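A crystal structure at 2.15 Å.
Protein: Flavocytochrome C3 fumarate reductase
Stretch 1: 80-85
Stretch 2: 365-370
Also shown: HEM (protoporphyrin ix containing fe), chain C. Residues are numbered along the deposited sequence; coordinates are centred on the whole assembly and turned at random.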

# COMPACT_ATOMS: atom_id res chain seq x y z
N ASN A 80 32.46 -4.91 -1.79
CA ASN A 80 31.87 -4.59 -3.06
C ASN A 80 30.40 -4.91 -3.15
O ASN A 80 29.85 -4.75 -4.25
N GLU A 81 29.65 -5.24 -2.12
CA GLU A 81 28.20 -5.22 -2.17
C GLU A 81 27.68 -3.75 -2.14
O GLU A 81 26.53 -3.45 -2.43
N CYS A 82 28.57 -2.89 -1.61
CA CYS A 82 28.31 -1.49 -1.48
C CYS A 82 29.34 -0.60 -2.16
O CYS A 82 28.89 0.36 -2.82
N HIS A 83 30.61 -0.98 -2.09
CA HIS A 83 31.64 -0.13 -2.68
C HIS A 83 32.02 -0.64 -4.05
O HIS A 83 31.54 -1.68 -4.53
N SER A 84 33.01 -0.03 -4.69
CA SER A 84 33.47 -0.71 -5.93
C SER A 84 34.99 -0.68 -5.95
O SER A 84 35.54 -0.26 -6.95
N PHE A 85 35.68 -1.03 -4.85
CA PHE A 85 37.14 -1.01 -4.86
C PHE A 85 37.66 -1.89 -5.99
O PHE A 85 36.95 -2.83 -6.32
N LYS A 365 26.36 5.64 -8.10
CA LYS A 365 25.71 4.62 -8.88
C LYS A 365 26.54 3.33 -8.83
O LYS A 365 26.02 2.20 -8.80
N ASP A 366 27.85 3.47 -8.68
CA ASP A 366 28.81 2.40 -8.50
C ASP A 366 29.08 2.09 -7.03
O ASP A 366 28.89 0.93 -6.65
N SER A 367 29.64 3.01 -6.30
CA SER A 367 29.78 2.93 -4.85
C SER A 367 28.55 3.58 -4.21
O SER A 367 28.31 4.81 -4.24
N ARG A 368 27.69 2.77 -3.57
CA ARG A 368 26.34 3.24 -3.24
C ARG A 368 26.31 4.04 -1.99
O ARG A 368 25.67 3.79 -0.96
N ILE A 369 27.04 5.15 -2.01
CA ILE A 369 27.16 6.01 -0.82
C ILE A 369 26.55 7.37 -1.21
O ILE A 369 26.62 7.70 -2.41
N LEU A 370 25.99 8.12 -0.33
CA LEU A 370 25.42 9.43 -0.45
C LEU A 370 26.50 10.42 -1.00
O LEU A 370 27.61 10.44 -0.43

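Two loop segments of one chain, far apart in sequence, meet here beside a heme. Neither forms a regular strand with the other. The contact is small, about 310 Å² summed over both sides, and it centres on Cys82 and Arg368, with His83 next.

Arg368 does most of the polar work. Its CA-to-CB bond points sideways to the first stretch, but the end of the side chain comes nearer. The chi angles run m, t, m, with chi4 at 95°, and this course carries the guanidinium to the backbone of Glu81. There NH2 of Arg368 donates a hydrogen bond to O of Glu81, at 2.8 Å. The carbonyl oxygen lies at the edge of the guanidinium, near its plane, where the N-H groups point. Water 1 adds a second link. It accepts from NE of Arg368 at 2.9 Å and donates to O of Glu81 at 3.1 Å. The Glu81 side chain itself (m, m) starts away from the second stretch and contributes little.

The backbone of Arg368 is also engaged. Its N donates to O of Cys82 at 2.8 Å, with a nearly straight angle of 165°. The same Cys82 O receives a CA-H...O contact from CA of Ser367 at 3.4 Å.

Cys82 is buried, with chi1 m and its CB sideways. Its SG is 3.9 Å from NH2 of Arg368. The same SG lies 2.4 Å from CAC of the heme, too close for a non-bonded contact; a covalent thioether is usual in c-type cytochromes, but no link is modelled here.

His83 also has chi1 m. Its CB points away overall, and its ring reaches the heme, where NE2 binds FE at 1.9 Å. The other ring nitrogen faces the second stretch. ND1 of His83 is 3.7 Å from OG of Ser367, which lies at the ring edge with chi1 t. ND1 of His83 is also 3.6 Å from CD1 of Ile369. Ile369 points toward the first stretch with rotamer m, t, and its CD1 also meets CBD of the heme at 3.6 Å. The isoleucine thus packs against both the ligand histidine and its heme.

Exposed Ser84 has chi1 t, and its CA-to-CB bond points toward the second stretch. Its CB is 4.4 Å from CB of Asp366 and 4.0 Å from O of Asp366. Water 2 lies near the two backbones, 2.7 Å from O of Asp366 and 3.1 Å from O of His83. Phe85 makes no contact across the stretches, but its CZ approaches CHB of the heme at 3.4 Å.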

# COMPACT_ATOMS: atom_id res chain seq x y z
CB ASN A 80 32.69 -5.10 -4.27
CG ASN A 80 33.92 -4.15 -4.42
OD1 ASN A 80 34.71 -4.29 -5.41
ND2 ASN A 80 34.20 -3.15 -3.59
CB GLU A 81 27.67 -5.87 -0.89
CG GLU A 81 27.84 -7.42 -0.88
CD GLU A 81 26.84 -7.96 -1.90
OE1 GLU A 81 25.94 -7.20 -2.34
OE2 GLU A 81 26.91 -9.10 -2.38
CB CYS A 82 28.21 -1.03 -0.04
SG CYS A 82 27.06 -2.06 0.90
CB HIS A 83 32.88 -0.02 -1.83
CG HIS A 83 32.74 0.45 -0.42
ND1 HIS A 83 32.69 1.83 -0.08
CD2 HIS A 83 32.64 -0.19 0.73
CE1 HIS A 83 32.60 1.93 1.25
NE2 HIS A 83 32.52 0.68 1.83
CB SER A 84 32.76 -0.13 -7.14
OG SER A 84 32.65 -1.06 -8.24
CB PHE A 85 37.73 -1.46 -3.54
CG PHE A 85 37.17 -0.74 -2.35
CD1 PHE A 85 37.16 0.66 -2.24
CD2 PHE A 85 36.62 -1.43 -1.31
CE1 PHE A 85 36.64 1.26 -1.11
CE2 PHE A 85 36.11 -0.84 -0.20
CZ PHE A 85 36.12 0.51 -0.05
CB LYS A 365 25.34 5.11 -10.28
CG LYS A 365 23.98 4.56 -10.74
CD LYS A 365 23.89 4.23 -12.22
CE LYS A 365 22.78 3.22 -12.50
NZ LYS A 365 21.44 3.63 -11.95
CB ASP A 366 30.16 2.74 -9.17
CG ASP A 366 30.35 4.23 -9.42
OD1 ASP A 366 29.65 5.09 -8.73
OD2 ASP A 366 31.18 4.48 -10.35
CB SER A 367 31.13 3.43 -4.46
OG SER A 367 31.60 3.51 -3.15
CB ARG A 368 25.29 2.11 -3.27
CG ARG A 368 25.16 1.46 -4.66
CD ARG A 368 24.09 0.32 -4.71
NE ARG A 368 24.32 -0.72 -3.72
CZ ARG A 368 23.82 -0.87 -2.51
NH1 ARG A 368 22.90 -0.08 -1.87
NH2 ARG A 368 24.24 -1.97 -1.83
CB ILE A 369 28.70 6.07 -0.70
CG1 ILE A 369 29.16 4.89 0.17
CG2 ILE A 369 29.24 7.43 -0.27
CD1 ILE A 369 30.67 4.75 0.17
CB LEU A 370 24.89 9.96 0.87
CG LEU A 370 23.75 9.30 1.66
CD1 LEU A 370 22.85 10.34 2.36
CD2 LEU A 370 22.80 8.41 0.90
CHA HEM C . 32.60 4.11 4.33
CHB HEM C . 35.84 0.62 3.38
CHC HEM C . 32.14 -2.48 3.47
CHD HEM C . 28.96 1.17 3.19
C1A HEM C . 33.80 3.49 4.14
C2A HEM C . 35.15 4.02 4.30
C3A HEM C . 36.03 3.06 4.05
C4A HEM C . 35.26 1.86 3.69
CMA HEM C . 37.58 3.07 4.03
CAA HEM C . 35.45 5.51 4.63
CBA HEM C . 35.70 5.77 6.13
CGA HEM C . 34.41 5.64 6.90
O1A HEM C . 34.40 4.70 7.77
O2A HEM C . 33.44 6.42 6.64
C1B HEM C . 35.12 -0.56 3.51
C2B HEM C . 35.67 -1.90 3.64
C3B HEM C . 34.64 -2.73 3.70
C4B HEM C . 33.41 -1.99 3.59
CMB HEM C . 37.17 -2.14 3.73
CAB HEM C . 34.59 -4.29 3.97
CBB HEM C . 35.59 -4.91 4.61
C1C HEM C . 30.95 -1.80 3.31
C2C HEM C . 29.60 -2.35 3.23
C3C HEM C . 28.75 -1.34 3.19
C4C HEM C . 29.50 -0.11 3.25
CMC HEM C . 29.37 -3.86 3.17
CAC HEM C . 27.17 -1.30 3.17
CBC HEM C . 26.43 -2.18 3.82
C1D HEM C . 29.67 2.30 3.52
C2D HEM C . 29.08 3.64 3.72
C3D HEM C . 30.08 4.43 4.04
C4D HEM C . 31.31 3.67 4.06
CMD HEM C . 27.57 3.94 3.55
CAD HEM C . 30.03 5.98 4.34
CBD HEM C . 30.57 6.79 3.19
CGD HEM C . 30.65 8.33 3.34
O1D HEM C . 29.73 8.95 3.88
O2D HEM C . 31.66 8.92 2.89
NA HEM C . 33.93 2.13 3.83
NB HEM C . 33.74 -0.65 3.45
NC HEM C . 30.85 -0.43 3.32
ND HEM C . 31.02 2.35 3.73
FE HEM C . 32.38 0.83 3.67
O HOH W 1 26.24 -2.22 -5.22
O HOH W 2 28.60 -1.47 -5.51